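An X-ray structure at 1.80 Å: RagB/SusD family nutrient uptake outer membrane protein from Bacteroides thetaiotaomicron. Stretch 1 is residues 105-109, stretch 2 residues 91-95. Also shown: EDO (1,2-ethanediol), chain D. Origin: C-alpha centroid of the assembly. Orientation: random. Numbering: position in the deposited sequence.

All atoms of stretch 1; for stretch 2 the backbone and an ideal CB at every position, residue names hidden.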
# COMPACT_ATOMS: atom_id res chain seq x y z
N THR A 105 -18.98 -5.24 -14.57
CA THR A 105 -18.52 -6.22 -15.57
C THR A 105 -17.13 -5.86 -16.15
O THR A 105 -16.71 -6.56 -17.07
CB THR A 105 -19.57 -6.35 -16.69
OG1 THR A 105 -19.76 -5.05 -17.23
CG2 THR A 105 -20.88 -6.94 -16.19
N ASN A 106 -16.45 -4.81 -15.69
CA ASN A 106 -15.08 -4.46 -16.18
C ASN A 106 -14.32 -3.87 -14.99
O ASN A 106 -13.93 -2.69 -15.05
CB ASN A 106 -15.09 -3.49 -17.37
CG ASN A 106 -13.90 -3.63 -18.31
OD1 ASN A 106 -12.98 -4.43 -18.08
ND2 ASN A 106 -13.93 -2.87 -19.39
N MET A 107 -14.23 -4.65 -13.92
CA MET A 107 -13.72 -4.18 -12.61
C MET A 107 -12.54 -5.06 -12.18
O MET A 107 -12.37 -6.14 -12.75
CB MET A 107 -14.80 -4.17 -11.54
CG MET A 107 -15.18 -2.76 -11.10
SD MET A 107 -13.72 -1.98 -10.24
CE MET A 107 -13.72 -2.95 -8.74
N ILE A 108 -11.69 -4.55 -11.29
CA ILE A 108 -10.62 -5.39 -10.72
C ILE A 108 -11.30 -6.42 -9.82
O ILE A 108 -12.36 -6.11 -9.21
CB ILE A 108 -9.53 -4.54 -10.03
CG1 ILE A 108 -10.07 -3.61 -8.95
CG2 ILE A 108 -8.79 -3.79 -11.11
CD1 ILE A 108 -9.06 -3.31 -7.86
N TYR A 109 -10.74 -7.61 -9.79
CA TYR A 109 -11.30 -8.77 -9.05
C TYR A 109 -10.19 -9.52 -8.28
O TYR A 109 -10.50 -10.15 -7.26
CB TYR A 109 -12.06 -9.61 -10.08
CG TYR A 109 -13.07 -10.61 -9.55
CD1 TYR A 109 -13.40 -10.68 -8.21
CD2 TYR A 109 -13.69 -11.48 -10.43
CE1 TYR A 109 -14.31 -11.62 -7.75
CE2 TYR A 109 -14.61 -12.41 -9.99
CZ TYR A 109 -14.91 -12.49 -8.64
OH TYR A 109 -15.83 -13.39 -8.17
N UNK A 91 -5.23 -2.79 -19.48
CA UNK A 91 -5.68 -2.76 -18.07
C UNK A 91 -6.87 -1.79 -17.97
O UNK A 91 -6.87 -0.90 -17.14
CB UNK A 91 -4.55 -2.34 -17.13
N UNK A 92 -7.91 -1.97 -18.79
CA UNK A 92 -9.03 -0.99 -18.88
C UNK A 92 -9.65 -0.75 -17.52
O UNK A 92 -10.04 0.37 -17.22
CB UNK A 92 -10.11 -1.48 -19.85
N UNK A 93 -9.82 -1.78 -16.64
CA UNK A 93 -10.42 -1.55 -15.34
C UNK A 93 -9.69 -0.45 -14.57
O UNK A 93 -10.37 0.32 -13.85
CB UNK A 93 -10.43 -2.85 -14.53
N UNK A 94 -8.36 -0.33 -14.74
CA UNK A 94 -7.60 0.73 -14.02
C UNK A 94 -8.01 2.10 -14.57
O UNK A 94 -8.23 3.04 -13.78
CB UNK A 94 -6.09 0.53 -14.17
N UNK A 95 -8.08 2.20 -15.89
CA UNK A 95 -8.47 3.47 -16.57
C UNK A 95 -9.88 3.87 -16.13
O UNK A 95 -10.12 5.07 -15.77
CB UNK A 95 -8.42 3.32 -18.09
C1 EDO D . -15.20 -8.36 -12.84
O1 EDO D . -15.59 -7.40 -13.74
C2 EDO D . -15.94 -9.62 -13.06
O2 EDO D . -17.26 -9.53 -12.57

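Position 91 has phi/psi of 58/53, a left-handed conformation in which glycine, asparagine and aspartate are common. Its ideal CB points sideways, with no atom of stretch 1 within 5.5 Å, so stretch 1 sets no requirement. The backbone O of 91 accepts a hydrogen bond from the N of position 94 at 2.9 Å, which marks the chain's entry into a helix. The deposited residue is Asn91, at the N-cap position; its side chain makes no capping bond and does not touch stretch 1.

At position 92, phi/psi of -56/-39 are helical and CA-to-CB again runs sideways. The ideal CB lies 4.1 Å from Asn106 ND2, an amide nitrogen with hydrogens to donate. A side chain carrying an acceptor, such as Gln, Glu, Asp or Asn, would suit, as would a small one, which would make no bond to that amide. The deposited residue is Gln92. With chi1 and chi2 both t, its chain runs past the Asn106 amide, and OE1 accepts from Asn106 ND2 at 3.0 Å; the N-H...acceptor angle of 148° goes with a weak hydrogen bond.

Position 93 faces stretch 1 most directly. CA-to-CB points toward it, and the CA atoms of Met107 and position 93 are 5.0 Å apart. The ideal CB is 3.5 Å from Asn106 O, 3.9 Å from Met107 C and 3.9 Å from Ile108 N, so it packs against backbone and leaves little room straight ahead. A compact side chain, such as Ala, Ser or Pro, is favoured; phi of -54 permits proline, and the first turn of a helix tolerates its missing amide hydrogen. The deposited residue is Pro93. Its ring, C-gamma exo, places CG 3.6 Å from Asn106 OD1, while its CB lies 4.0 Å from Ile108 CG2 in an apolar contact. Ile108 N, covered by this packing, finds no partner in the model. A water bridges the two backbones, donating to Pro93 O at 3.1 Å and to Asn106 O at 2.7 Å.

At position 94, CA-to-CB points away and the ideal CB has no neighbour in stretch 1 within 5.5 Å. Many residues would fit, but only a long or broad side chain could return to the methyl of Ile108. The deposited residue is Trp94: chi1 of -63° (m) brings the indole back, and CD1 meets Ile108 CG2 at 4.0 Å, an oblique apolar contact.

Position 95 is helical, at -61/-42, and out of reach, so stretch 1 does not constrain it. The deposited residue, His95, has its NE2 hydrogen-bonded elsewhere in the structure.

Stretch 2 (91-95) NQPWH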
# COMPACT_ATOMS: atom_id res chain seq x y z
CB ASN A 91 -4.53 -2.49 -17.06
CG ASN A 91 -3.65 -3.71 -16.86
OD1 ASN A 91 -4.06 -4.81 -17.20
ND2 ASN A 91 -2.45 -3.54 -16.33
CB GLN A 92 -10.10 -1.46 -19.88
CG GLN A 92 -11.24 -0.47 -20.06
CD GLN A 92 -12.04 -0.85 -21.29
OE1 GLN A 92 -12.12 -2.02 -21.67
NE2 GLN A 92 -12.59 0.16 -21.93
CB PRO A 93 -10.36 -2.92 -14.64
CG PRO A 93 -10.30 -3.90 -15.76
CD PRO A 93 -9.52 -3.21 -16.85
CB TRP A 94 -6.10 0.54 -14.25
CG TRP A 94 -5.48 -0.73 -13.74
CD1 TRP A 94 -6.05 -1.90 -13.34
CD2 TRP A 94 -4.07 -0.94 -13.66
NE1 TRP A 94 -5.08 -2.82 -12.98
CE2 TRP A 94 -3.85 -2.26 -13.22
CE3 TRP A 94 -2.98 -0.12 -13.92
CZ2 TRP A 94 -2.58 -2.73 -12.95
CZ3 TRP A 94 -1.71 -0.60 -13.70
CH2 TRP A 94 -1.53 -1.90 -13.22
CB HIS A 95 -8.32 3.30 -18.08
CG HIS A 95 -6.93 3.20 -18.53
ND1 HIS A 95 -6.13 4.33 -18.62
CD2 HIS A 95 -6.19 2.14 -18.93
CE1 HIS A 95 -4.94 3.95 -19.07
NE2 HIS A 95 -4.94 2.63 -19.30
O HOH W 1 -13.33 -0.62 -13.44
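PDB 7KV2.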